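Local atomic coordinates of extracellular solute-binding protein, family 1 (PDB entry 3OMB), a protein that probably captures an extracellular solute, perhaps a carbohydrate, for uptake by an ABC transporter, and also holds a magnesium ion. Residues Glu116-Asp121 with Tyr150-Gly155; Phe239-Ser244 with Ile462-Asn467; Ala352-Ser357 with Leu372-Lys377; Asp404-Leu409 with Gln414-Ser419. One frame throughout, in Å; residues are numbered along the deposited sequence.

Contact 1. Residues Glu116-Asp121 with Tyr150-Gly155; sequences EDLSKD and YAIADG
The ring of Tyr150 lies along the backbone of Glu116 and Asp117, its CD1 meeting Glu116 O 3.3 Å away at the ring edge, near the ring plane. The next ring atom, Tyr150 CE1, comes 3.7 Å from Asp117 CA and is also touched by Asp117 CB, so the ring borders the bend with its CD1-CE1 side. A water lies 2.8 Å from Glu116 O and 2.7 Å from Tyr150 O and can donate to either. Deeper in, two branched aliphatic side chains cross at about a right angle: Leu118 CD1 rests 3.7 Å from Ile152 CD1, in a buried position that suits both residues. Asp117 shapes the turn. Its CG stands opposite the backbone N (chi1 178°), which lets Asp117 OD1 accept from Ser119 N at 3.1 Å, an Asx turn leading into the 3-10 segment 118-120. Ser119 OG binds Asp117 OD1 as well, at 2.8 Å, and both donors come from one face of the carboxylate, above its plane. Since Ile149 N also donates to OD1, the aspartate links the turn to the chain just before Tyr150. With an alanine here, Ser119 N, Ser119 OG and Ile149 N would probably lose their shared acceptor and the 3-10 turn would be less firmly set. Farther out, Glu116 forms a salt bridge with Lys363, and Leu118 packs on Leu367 of helix 363-373.

Contact 2. Residues Phe239-Ser244 with Ile462-Asn467; sequences FNKGVS and IPDYVN
Two loops meet here without direct backbone pairing: a type I beta turn from Pro463 to Val466, closed by Val466 N to Pro463 O at 2.9 Å, faces the bend that runs through Gly242 toward Val243. The loop before strand 248-251 is thus joined to the one between helices 436-452 and 473-486. A water links the backbones, accepting from Val243 N at 3.0 Å and donating to Val466 O at 2.7 Å. Gly242 has a positive phi of 90°, at which a CB would collide with the carbonyl oxygen of Lys241, so the bend suits a residue without a side chain. Beside the water, Val243 and Ile462 cross at about a right angle. Val243 CG1 sits between the backbone N and the carbonyl carbon (chi1 63°) and presses against Ile462 CG2 at 3.5 Å, tighter than usual for two carbons. Compact beta-branched residues fit this buried spot, where Trp526 and Tyr530 of helix 519-534 pack on Val243 and Ile462 respectively. On the other flank Lys241, bent at chi4, brings NZ 4.1 Å from Asp464 OD2, too far for a salt bridge. A second water accepts from Lys241 NZ and lies 2.6 Å from Asp464 OD2, close enough to donate; NZ also makes a weak bond to Leu349 O. Asp464 OD1 is bound by Tyr461 OH. Asn467 ND2 donates to Asp464 O almost within its own amide plane, bracing the turn. The loops are probably held by solvent-mediated polar links beside a tight apolar pair.

Contact 3. Residues Ala352-Ser357 with Leu372-Lys377; sequences AGLSIS and LLYSEK
Leu354 and Leu373 meet through their CD1 methyls: Leu354 reaches out from strand 352-356 with CG opposite its backbone N (chi1 -165°), and its CD1 lies 4.0 Å from Leu373 CD1, the two side chains crossing at about a right angle. Leu354 CB lies at the edge of the Tyr374 ring, near its plane, 3.8 Å from Tyr374 OH and 4.2 Å from Tyr374 CE1. Leucines suit a layer that is closed by Val98 and Leu100 of the neighbouring strand 98-100 and, beside Leu373, by Leu64 of helix 59-68.

The polar bonds go to partners outside the leucine pair. Tyr374 OH spends its hydrogen bond on Ala153 O, so the tyrosine places an aromatic ring among apolar groups while its buried hydroxyl is satisfied. Where helix 363-373 ends, Leu372 O accepts from both Ser375 N at 3.1 Å and Ser375 OG at 2.8 Å; the serine is also the N-cap of the next helix, its OG weakly accepting from Tyr378 N.

Gly353 and Leu354 together face Ile152 in a classic beta bulge. Helix 363-373 packs on strand 352-356, which lies beside strand 98-100 in a mixed sheet and also bonds to Ile152, consistent with the alpha/beta layering of a type 2 periplasmic-binding-protein fold.

Contact 4. Residues Asp404-Leu409 with Gln414-Ser419; sequences DKLSQL and QYPGLS
Leu409 and Gln414 close the end of helix 403-411 on the chain that leaves it, Gln414 N donating to Leu409 O at 2.7 Å with an N-H...O angle of 152°. Followed outward, the Leu409 side chain stays against that chain all the way: Leu409 CB touches Gln414 O at 3.3 Å, CG and CD2 also come within 4 Å of that oxygen, and CD1 reaches Pro416 CG at 3.9 Å. Leucine fits a place where aliphatic carbon must cover both a peptide group and a proline ring. One helical turn earlier, Leu406 points its CG opposite the backbone N (chi1 -151°), which brings Leu406 CD1 to Tyr415 CE1 at 3.8 Å and to Pro416 CD at 3.9 Å. The chain leaving helix 403-411 thus packs back on that helix, two leucines one turn apart meeting a Tyr-Pro pair. The Tyr415 ring in turn carries Pro416 CD on one face, 3.5 Å above its plane, which probably limits the ring's rotation. An alanine in place of Leu406 would probably leave Tyr415 CE1 without its partner on this helix and Pro416 to Leu409, and open a gap beside the ring. Beyond the pair, Tyr415 OH bonds to Phe383 O, and Leu384 of helix 376-384 packs on both Leu406 and Tyr415. The backbone of Tyr415 also pairs with Asn51 and Glu53, joining the loop to the chain that follows strand 41-48.

Contacts 1 and 3 are neighbours, their centres about 9 Å apart. They touch directly, because strand 352-356 runs beside 150-155, with a probable hydrogen bond between Ile152 O and Gly353 N; both also use helix 363-373. Contact 4 lies about 21 Å from contact 3, centre to centre, and is joined to it through helix 376-384, which begins in contact 3 and packs on contact 4. Contact 2 stands about 19 Å from contact 1 by the same measure. Along the chain contact 1 closes first, while contacts 3 and 4 both fall within the long loop that contact 2 closes. Contacts 1, 3 and 4 are thus local or medium-range, whereas contact 2, its segments 218 residues apart, joins distant parts of the chain.

Contact 1. Residues Glu116-Asp121 with Tyr150-Gly155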
loop_
_atom_site.group_PDB
_atom_site.type_symbol
_atom_site.label_atom_id
_atom_site.label_comp_id
_atom_site.label_asym_id
_atom_site.label_seq_id
_atom_site.Cartn_x
_atom_site.Cartn_y
_atom_site.Cartn_z
ATOM N N GLU A 116 -3.361 -24.030 10.304
ATOM C CA GLU A 116 -3.516 -24.053 11.749
ATOM C C GLU A 116 -4.298 -22.834 12.205
ATOM O O GLU A 116 -4.031 -21.718 11.731
ATOM C CB GLU A 116 -2.144 -24.019 12.412
ATOM C CG GLU A 116 -2.182 -24.166 13.918
ATOM C CD GLU A 116 -2.670 -25.527 14.358
ATOM O OE1 GLU A 116 -2.489 -26.507 13.605
ATOM O OE2 GLU A 116 -3.239 -25.624 15.466
ATOM N N ASP A 117 -5.263 -23.049 13.105
ATOM C CA ASP A 117 -5.936 -21.932 13.763
ATOM C C ASP A 117 -5.074 -21.464 14.933
ATOM O O ASP A 117 -5.136 -22.002 16.048
ATOM C CB ASP A 117 -7.362 -22.297 14.198
ATOM C CG ASP A 117 -8.068 -21.154 14.930
ATOM O OD1 ASP A 117 -7.498 -20.050 15.056
ATOM O OD2 ASP A 117 -9.207 -21.364 15.400
ATOM N N LEU A 118 -4.277 -20.438 14.658
ATOM C CA LEU A 118 -3.307 -19.926 15.619
ATOM C C LEU A 118 -3.915 -19.334 16.893
ATOM O O LEU A 118 -3.214 -19.171 17.890
ATOM C CB LEU A 118 -2.357 -18.936 14.933
ATOM C CG LEU A 118 -1.564 -19.603 13.806
ATOM C CD1 LEU A 118 -0.756 -18.600 12.989
ATOM C CD2 LEU A 118 -0.676 -20.742 14.314
ATOM N N SER A 119 -5.211 -19.025 16.863
ATOM C CA SER A 119 -5.880 -18.479 18.036
ATOM C C SER A 119 -5.837 -19.464 19.196
ATOM O O SER A 119 -5.833 -19.058 20.342
ATOM C CB SER A 119 -7.331 -18.058 17.730
ATOM O OG SER A 119 -8.207 -19.167 17.625
ATOM N N LYS A 120 -5.774 -20.755 18.889
ATOM C CA LYS A 120 -5.625 -21.792 19.916
ATOM C C LYS A 120 -4.191 -21.960 20.446
ATOM O O LYS A 120 -3.974 -22.742 21.363
ATOM C CB LYS A 120 -6.144 -23.145 19.391
ATOM C CG LYS A 120 -7.621 -23.153 18.959
ATOM C CD LYS A 120 -8.572 -22.799 20.114
ATOM C CE LYS A 120 -10.039 -22.935 19.702
ATOM N NZ LYS A 120 -10.446 -21.828 18.788
ATOM N N ASP A 121 -3.228 -21.232 19.871
ATOM C CA ASP A 121 -1.797 -21.383 20.210
ATOM C C ASP A 121 -1.100 -20.095 20.710
ATOM O O ASP A 121 0.142 -20.014 20.689
ATOM C CB ASP A 121 -1.004 -21.912 18.990
ATOM C CG ASP A 121 -1.575 -23.203 18.413
ATOM O OD1 ASP A 121 -1.816 -24.154 19.176
ATOM O OD2 ASP A 121 -1.767 -23.279 17.177
ATOM N N TYR A 150 -5.908 -17.318 11.129
ATOM C CA TYR A 150 -5.278 -18.177 10.146
ATOM C C TYR A 150 -4.049 -17.521 9.535
ATOM O O TYR A 150 -3.150 -18.207 9.058
ATOM C CB TYR A 150 -6.279 -18.552 9.062
ATOM C CG TYR A 150 -7.241 -19.631 9.503
ATOM C CD1 TYR A 150 -6.767 -20.839 10.031
ATOM C CD2 TYR A 150 -8.620 -19.459 9.375
ATOM C CE1 TYR A 150 -7.627 -21.835 10.419
ATOM C CE2 TYR A 150 -9.502 -20.467 9.760
ATOM C CZ TYR A 150 -8.990 -21.643 10.283
ATOM O OH TYR A 150 -9.832 -22.639 10.691
ATOM N N ALA A 151 -4.005 -16.193 9.573
ATOM C CA ALA A 151 -2.936 -15.452 8.930
ATOM C C ALA A 151 -2.655 -14.226 9.759
ATOM O O ALA A 151 -3.487 -13.348 9.854
ATOM C CB ALA A 151 -3.341 -15.040 7.482
ATOM N N ILE A 152 -1.470 -14.171 10.349
ATOM C CA ILE A 152 -1.104 -13.047 11.212
ATOM C C ILE A 152 -0.531 -11.912 10.378
ATOM O O ILE A 152 0.266 -12.140 9.448
ATOM C CB ILE A 152 -0.124 -13.498 12.306
ATOM C CG1 ILE A 152 -0.681 -14.786 12.949
ATOM C CG2 ILE A 152 0.112 -12.378 13.334
ATOM C CD1 ILE A 152 -0.064 -15.208 14.277
ATOM N N ALA A 153 -0.946 -10.696 10.715
ATOM C CA ALA A 153 -0.452 -9.499 10.058
ATOM C C ALA A 153 0.994 -9.208 10.454
ATOM O O ALA A 153 1.565 -9.837 11.354
ATOM C CB ALA A 153 -1.358 -8.288 10.403
ATOM N N ASP A 154 1.582 -8.239 9.774
ATOM C CA ASP A 154 2.914 -7.752 10.141
ATOM C C ASP A 154 2.924 -6.219 10.177
ATOM O O ASP A 154 2.008 -5.567 9.684
ATOM C CB ASP A 154 3.942 -8.299 9.164
ATOM C CG ASP A 154 3.473 -8.214 7.733
ATOM O OD1 ASP A 154 3.458 -7.080 7.187
ATOM O OD2 ASP A 154 3.107 -9.272 7.157
ATOM N N GLY A 155 3.952 -5.648 10.775
ATOM C CA GLY A 155 4.065 -4.190 10.867
ATOM C C GLY A 155 5.487 -3.718 10.657
ATOM O O GLY A 155 6.419 -4.364 11.094
HETATM O O HOH W 1 -2.157 -20.497 10.001
#

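Contact 2. Residues Phe239-Ser244 with Ile462-Asn467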
loop_
_atom_site.group_PDB
_atom_site.type_symbol
_atom_site.label_atom_id
_atom_site.label_comp_id
_atom_site.label_asym_id
_atom_site.label_seq_id
_atom_site.Cartn_x
_atom_site.Cartn_y
_atom_site.Cartn_z
ATOM N N PHE A 239 -5.876 4.264 -0.879
ATOM C CA PHE A 239 -5.291 3.562 -2.014
ATOM C C PHE A 239 -3.996 2.784 -1.720
ATOM O O PHE A 239 -3.426 2.238 -2.647
ATOM C CB PHE A 239 -5.067 4.511 -3.205
ATOM C CG PHE A 239 -6.356 5.095 -3.819
ATOM C CD1 PHE A 239 -7.553 4.365 -3.853
ATOM C CD2 PHE A 239 -6.335 6.356 -4.407
ATOM C CE1 PHE A 239 -8.733 4.908 -4.427
ATOM C CE2 PHE A 239 -7.503 6.903 -5.004
ATOM C CZ PHE A 239 -8.715 6.167 -4.999
ATOM N N ASN A 240 -3.510 2.736 -0.478
ATOM C CA ASN A 240 -2.373 1.839 -0.176
ATOM C C ASN A 240 -2.752 0.371 -0.414
ATOM O O ASN A 240 -1.969 -0.388 -0.977
ATOM C CB ASN A 240 -1.880 1.953 1.273
ATOM C CG ASN A 240 -0.838 3.066 1.490
ATOM O OD1 ASN A 240 -0.940 4.149 0.940
ATOM N ND2 ASN A 240 0.137 2.798 2.354
ATOM N N LYS A 241 -3.940 -0.018 0.050
ATOM C CA LYS A 241 -4.422 -1.397 -0.033
ATOM C C LYS A 241 -5.910 -1.403 0.356
ATOM O O LYS A 241 -6.414 -0.449 0.962
ATOM C CB LYS A 241 -3.644 -2.305 0.939
ATOM C CG LYS A 241 -3.607 -1.760 2.376
ATOM C CD LYS A 241 -2.822 -2.662 3.311
ATOM C CE LYS A 241 -2.762 -2.079 4.714
ATOM N NZ LYS A 241 -1.845 -0.870 4.768
ATOM N N GLY A 242 -6.598 -2.479 -0.006
ATOM C CA GLY A 242 -7.932 -2.743 0.492
ATOM C C GLY A 242 -9.048 -2.169 -0.340
ATOM O O GLY A 242 -8.886 -1.859 -1.503
ATOM N N VAL A 243 -10.180 -2.006 0.302
ATOM C CA VAL A 243 -11.461 -1.788 -0.352
ATOM C C VAL A 243 -11.549 -0.565 -1.292
ATOM O O VAL A 243 -12.188 -0.642 -2.345
ATOM C CB VAL A 243 -12.593 -1.780 0.732
ATOM C CG1 VAL A 243 -12.389 -0.623 1.717
ATOM C CG2 VAL A 243 -13.944 -1.716 0.113
ATOM N N SER A 244 -10.921 0.553 -0.944
ATOM C CA SER A 244 -11.114 1.740 -1.773
ATOM C C SER A 244 -10.464 1.637 -3.146
ATOM O O SER A 244 -10.814 2.388 -4.046
ATOM C CB SER A 244 -10.693 3.020 -1.055
ATOM O OG SER A 244 -9.307 3.069 -0.918
ATOM N N ILE A 462 -13.403 2.947 5.596
ATOM C CA ILE A 462 -13.580 1.516 5.835
ATOM C C ILE A 462 -12.240 0.944 6.303
ATOM O O ILE A 462 -11.292 0.904 5.519
ATOM C CB ILE A 462 -14.034 0.799 4.557
ATOM C CG1 ILE A 462 -15.381 1.351 4.086
ATOM C CG2 ILE A 462 -14.087 -0.726 4.775
ATOM C CD1 ILE A 462 -15.703 1.023 2.593
ATOM N N PRO A 463 -12.151 0.508 7.579
ATOM C CA PRO A 463 -10.809 0.186 8.070
ATOM C C PRO A 463 -10.128 -0.995 7.369
ATOM O O PRO A 463 -10.786 -1.833 6.743
ATOM C CB PRO A 463 -11.032 -0.082 9.575
ATOM C CG PRO A 463 -12.289 0.697 9.908
ATOM C CD PRO A 463 -13.149 0.481 8.673
ATOM N N ASP A 464 -8.801 -1.038 7.503
ATOM C CA ASP A 464 -7.956 -1.927 6.732
ATOM C C ASP A 464 -8.192 -3.391 7.097
ATOM O O ASP A 464 -7.893 -4.315 6.308
ATOM C CB ASP A 464 -6.491 -1.525 6.931
ATOM C CG ASP A 464 -6.173 -0.125 6.363
ATOM O OD1 ASP A 464 -6.939 0.389 5.510
ATOM O OD2 ASP A 464 -5.141 0.468 6.758
ATOM N N TYR A 465 -8.745 -3.619 8.285
ATOM C CA TYR A 465 -9.079 -4.990 8.662
ATOM C C TYR A 465 -10.389 -5.493 8.041
ATOM O O TYR A 465 -10.762 -6.652 8.251
ATOM C CB TYR A 465 -9.101 -5.157 10.174
ATOM C CG TYR A 465 -9.817 -4.073 10.918
ATOM C CD1 TYR A 465 -11.202 -4.114 11.080
ATOM C CD2 TYR A 465 -9.103 -3.006 11.489
ATOM C CE1 TYR A 465 -11.869 -3.121 11.799
ATOM C CE2 TYR A 465 -9.748 -2.020 12.215
ATOM C CZ TYR A 465 -11.131 -2.088 12.368
ATOM O OH TYR A 465 -11.779 -1.104 13.064
ATOM N N VAL A 466 -11.087 -4.618 7.311
ATOM C CA VAL A 466 -12.265 -5.023 6.555
ATOM C C VAL A 466 -11.819 -5.212 5.107
ATOM O O VAL A 466 -11.699 -4.240 4.343
ATOM C CB VAL A 466 -13.395 -3.969 6.606
ATOM C CG1 VAL A 466 -14.608 -4.462 5.857
ATOM C CG2 VAL A 466 -13.745 -3.594 8.052
ATOM N N ASN A 467 -11.556 -6.460 4.741
ATOM C CA ASN A 467 -10.996 -6.765 3.432
ATOM C C ASN A 467 -11.442 -8.162 2.971
ATOM O O ASN A 467 -12.045 -8.921 3.738
ATOM C CB ASN A 467 -9.463 -6.635 3.465
ATOM C CG ASN A 467 -8.840 -7.595 4.431
ATOM O OD1 ASN A 467 -8.893 -8.790 4.221
ATOM N ND2 ASN A 467 -8.294 -7.087 5.525
HETATM O O HOH W 2 -3.917 1.113 4.592
HETATM O O HOH W 3 -9.730 -2.773 3.180
#

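Contact 3. Residues Ala352-Ser357 with Leu372-Lys377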
loop_
_atom_site.group_PDB
_atom_site.type_symbol
_atom_site.label_atom_id
_atom_site.label_comp_id
_atom_site.label_asym_id
_atom_site.label_seq_id
_atom_site.Cartn_x
_atom_site.Cartn_y
_atom_site.Cartn_z
ATOM N N ALA A 352 -2.029 -10.798 6.431
ATOM C CA ALA A 352 -1.616 -12.076 5.846
ATOM C C ALA A 352 -0.110 -12.306 5.703
ATOM O O ALA A 352 0.376 -12.696 4.644
ATOM C CB ALA A 352 -2.335 -12.289 4.487
ATOM N N GLY A 353 0.628 -12.080 6.772
ATOM C CA GLY A 353 2.058 -12.312 6.748
ATOM C C GLY A 353 2.429 -13.739 7.119
ATOM O O GLY A 353 3.181 -14.381 6.384
ATOM N N LEU A 354 1.918 -14.239 8.247
ATOM C CA LEU A 354 2.261 -15.584 8.695
ATOM C C LEU A 354 1.107 -16.582 8.738
ATOM O O LEU A 354 0.065 -16.297 9.318
ATOM C CB LEU A 354 2.954 -15.538 10.062
ATOM C CG LEU A 354 3.653 -16.866 10.405
ATOM C CD1 LEU A 354 5.108 -16.692 10.705
ATOM C CD2 LEU A 354 2.925 -17.519 11.558
ATOM N N SER A 355 1.314 -17.747 8.122
ATOM C CA SER A 355 0.390 -18.880 8.228
ATOM C C SER A 355 1.147 -20.202 8.431
ATOM O O SER A 355 2.244 -20.403 7.897
ATOM C CB SER A 355 -0.544 -18.956 7.011
ATOM O OG SER A 355 0.167 -18.925 5.784
ATOM N N ILE A 356 0.569 -21.092 9.229
ATOM C CA ILE A 356 1.226 -22.345 9.555
ATOM C C ILE A 356 0.371 -23.498 9.106
ATOM O O ILE A 356 -0.849 -23.495 9.316
ATOM C CB ILE A 356 1.598 -22.433 11.061
ATOM C CG1 ILE A 356 2.782 -21.499 11.344
ATOM C CG2 ILE A 356 1.981 -23.867 11.476
ATOM C CD1 ILE A 356 3.010 -21.189 12.807
ATOM N N SER A 357 1.018 -24.471 8.468
ATOM C CA SER A 357 0.360 -25.696 8.040
ATOM C C SER A 357 -0.229 -26.422 9.244
ATOM O O SER A 357 0.452 -26.621 10.249
ATOM C CB SER A 357 1.378 -26.599 7.349
ATOM O OG SER A 357 0.799 -27.846 7.007
ATOM N N LEU A 372 9.675 -16.334 17.220
ATOM C CA LEU A 372 10.960 -15.655 17.094
ATOM C C LEU A 372 10.948 -14.603 15.975
ATOM O O LEU A 372 11.614 -13.576 16.103
ATOM C CB LEU A 372 12.113 -16.656 16.896
ATOM C CG LEU A 372 12.621 -17.426 18.126
ATOM C CD1 LEU A 372 13.482 -18.610 17.716
ATOM C CD2 LEU A 372 13.398 -16.538 19.088
ATOM N N LEU A 373 10.195 -14.866 14.903
ATOM C CA LEU A 373 10.053 -13.913 13.781
ATOM C C LEU A 373 9.403 -12.614 14.226
ATOM O O LEU A 373 9.727 -11.545 13.712
ATOM C CB LEU A 373 9.277 -14.526 12.606
ATOM C CG LEU A 373 10.071 -15.538 11.772
ATOM C CD1 LEU A 373 9.110 -16.346 10.951
ATOM C CD2 LEU A 373 11.121 -14.831 10.884
ATOM N N TYR A 374 8.539 -12.704 15.231
ATOM C CA TYR A 374 7.878 -11.531 15.805
ATOM C C TYR A 374 8.636 -10.852 16.967
ATOM O O TYR A 374 8.174 -9.841 17.513
ATOM C CB TYR A 374 6.417 -11.844 16.163
ATOM C CG TYR A 374 5.523 -11.892 14.929
ATOM C CD1 TYR A 374 5.589 -12.969 14.029
ATOM C CD2 TYR A 374 4.631 -10.851 14.641
ATOM C CE1 TYR A 374 4.776 -13.009 12.890
ATOM C CE2 TYR A 374 3.816 -10.882 13.488
ATOM C CZ TYR A 374 3.893 -11.959 12.624
ATOM O OH TYR A 374 3.087 -11.999 11.500
ATOM N N SER A 375 9.802 -11.361 17.327
ATOM C CA SER A 375 10.645 -10.629 18.278
ATOM C C SER A 375 11.332 -9.446 17.602
ATOM O O SER A 375 11.525 -9.433 16.384
ATOM C CB SER A 375 11.715 -11.538 18.901
ATOM O OG SER A 375 12.710 -11.815 17.946
ATOM N N GLU A 376 11.707 -8.458 18.405
ATOM C CA GLU A 376 12.305 -7.245 17.903
ATOM C C GLU A 376 13.608 -7.567 17.155
ATOM O O GLU A 376 13.860 -7.034 16.055
ATOM C CB GLU A 376 12.571 -6.278 19.065
ATOM C CG GLU A 376 13.126 -4.938 18.602
ATOM C CD GLU A 376 13.281 -3.933 19.733
ATOM O OE1 GLU A 376 12.567 -4.052 20.756
ATOM O OE2 GLU A 376 14.120 -3.020 19.594
ATOM N N LYS A 377 14.411 -8.449 17.740
ATOM C CA LYS A 377 15.670 -8.833 17.143
ATOM C C LYS A 377 15.503 -9.314 15.713
ATOM O O LYS A 377 16.228 -8.883 14.815
ATOM C CB LYS A 377 16.370 -9.897 18.000
ATOM C CG LYS A 377 17.557 -10.555 17.309
ATOM C CD LYS A 377 18.635 -10.955 18.301
ATOM C CE LYS A 377 18.474 -12.386 18.713
ATOM N NZ LYS A 377 19.452 -12.735 19.789
#

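Contact 4. Residues Asp404-Leu409 with Gln414-Ser419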
loop_
_atom_site.group_PDB
_atom_site.type_symbol
_atom_site.label_atom_id
_atom_site.label_comp_id
_atom_site.label_asym_id
_atom_site.label_seq_id
_atom_site.Cartn_x
_atom_site.Cartn_y
_atom_site.Cartn_z
ATOM N N ASP A 404 24.660 4.427 2.577
ATOM C CA ASP A 404 25.564 4.131 1.481
ATOM C C ASP A 404 25.514 2.639 1.232
ATOM O O ASP A 404 25.329 2.191 0.096
ATOM C CB ASP A 404 27.001 4.491 1.870
ATOM C CG ASP A 404 27.222 5.983 2.052
ATOM O OD1 ASP A 404 26.257 6.789 1.925
ATOM O OD2 ASP A 404 28.389 6.338 2.338
ATOM N N LYS A 405 25.656 1.890 2.324
ATOM C CA LYS A 405 25.765 0.454 2.279
ATOM C C LYS A 405 24.468 -0.180 1.812
ATOM O O LYS A 405 24.470 -1.068 0.962
ATOM C CB LYS A 405 26.158 -0.078 3.654
ATOM C CG LYS A 405 27.381 -0.974 3.637
ATOM C CD LYS A 405 27.084 -2.371 3.114
ATOM C CE LYS A 405 28.346 -3.202 3.055
ATOM N NZ LYS A 405 28.029 -4.646 3.100
ATOM N N LEU A 406 23.353 0.279 2.362
ATOM C CA LEU A 406 22.059 -0.268 1.972
ATOM C C LEU A 406 21.742 -0.015 0.487
ATOM O O LEU A 406 21.196 -0.892 -0.197
ATOM C CB LEU A 406 20.958 0.268 2.891
ATOM C CG LEU A 406 19.741 -0.625 3.102
ATOM C CD1 LEU A 406 20.111 -1.969 3.717
ATOM C CD2 LEU A 406 18.682 0.069 3.951
ATOM N N SER A 407 22.090 1.171 -0.009
ATOM C CA SER A 407 21.898 1.514 -1.428
ATOM C C SER A 407 22.794 0.666 -2.340
ATOM O O SER A 407 22.363 0.203 -3.396
ATOM C CB SER A 407 22.186 2.995 -1.677
ATOM O OG SER A 407 21.137 3.834 -1.227
ATOM N N GLN A 408 24.039 0.465 -1.920
ATOM C CA GLN A 408 24.966 -0.357 -2.667
ATOM C C GLN A 408 24.447 -1.796 -2.763
ATOM O O GLN A 408 24.418 -2.380 -3.852
ATOM C CB GLN A 408 26.339 -0.360 -2.013
ATOM C CG GLN A 408 27.420 -0.839 -2.986
ATOM C CD GLN A 408 28.307 -1.935 -2.417
ATOM O OE1 GLN A 408 27.821 -2.937 -1.866
ATOM N NE2 GLN A 408 29.623 -1.763 -2.573
ATOM N N LEU A 409 24.043 -2.357 -1.620
ATOM C CA LEU A 409 23.508 -3.717 -1.580
ATOM C C LEU A 409 22.281 -3.877 -2.477
ATOM O O LEU A 409 22.217 -4.824 -3.248
ATOM C CB LEU A 409 23.209 -4.146 -0.136
ATOM C CG LEU A 409 24.449 -4.411 0.735
ATOM C CD1 LEU A 409 24.072 -4.564 2.219
ATOM C CD2 LEU A 409 25.282 -5.619 0.255
ATOM N N GLN A 414 21.345 -7.338 -3.760
ATOM C CA GLN A 414 21.731 -8.025 -2.543
ATOM C C GLN A 414 21.181 -7.342 -1.298
ATOM O O GLN A 414 21.883 -7.194 -0.302
ATOM C CB GLN A 414 23.254 -8.135 -2.467
ATOM C CG GLN A 414 23.825 -9.098 -3.500
ATOM C CD GLN A 414 25.299 -9.399 -3.277
ATOM O OE1 GLN A 414 26.002 -8.674 -2.564
ATOM N NE2 GLN A 414 25.776 -10.480 -3.893
ATOM N N TYR A 415 19.915 -6.931 -1.356
ATOM C CA TYR A 415 19.278 -6.354 -0.188
ATOM C C TYR A 415 19.327 -7.401 0.942
ATOM O O TYR A 415 18.986 -8.560 0.708
ATOM C CB TYR A 415 17.843 -5.900 -0.490
ATOM C CG TYR A 415 17.303 -5.058 0.632
ATOM C CD1 TYR A 415 17.532 -3.670 0.663
ATOM C CD2 TYR A 415 16.599 -5.649 1.700
ATOM C CE1 TYR A 415 17.052 -2.889 1.719
ATOM C CE2 TYR A 415 16.134 -4.887 2.754
ATOM C CZ TYR A 415 16.358 -3.511 2.761
ATOM O OH TYR A 415 15.897 -2.751 3.813
ATOM N N PRO A 416 19.799 -7.010 2.149
ATOM C CA PRO A 416 20.169 -8.032 3.146
ATOM C C PRO A 416 18.994 -8.562 3.985
ATOM O O PRO A 416 19.203 -9.332 4.940
ATOM C CB PRO A 416 21.201 -7.309 4.019
ATOM C CG PRO A 416 20.812 -5.882 3.951
ATOM C CD PRO A 416 20.177 -5.655 2.590
ATOM N N GLY A 417 17.777 -8.153 3.649
ATOM C CA GLY A 417 16.603 -8.631 4.363
ATOM C C GLY A 417 15.376 -8.747 3.490
ATOM O O GLY A 417 15.479 -8.778 2.264
ATOM N N LEU A 418 14.214 -8.819 4.133
ATOM C CA LEU A 418 12.930 -8.918 3.446
ATOM C C LEU A 418 12.243 -7.569 3.228
ATOM O O LEU A 418 11.244 -7.486 2.498
ATOM C CB LEU A 418 11.999 -9.843 4.225
ATOM C CG LEU A 418 12.439 -11.305 4.264
ATOM C CD1 LEU A 418 11.501 -12.104 5.133
ATOM C CD2 LEU A 418 12.516 -11.910 2.857
ATOM N N SER A 419 12.752 -6.525 3.890
ATOM C CA SER A 419 12.250 -5.159 3.685
ATOM C C SER A 419 10.745 -5.129 3.959
ATOM O O SER A 419 10.297 -5.649 5.000
ATOM C CB SER A 419 12.607 -4.647 2.271
ATOM O OG SER A 419 12.363 -3.243 2.172
#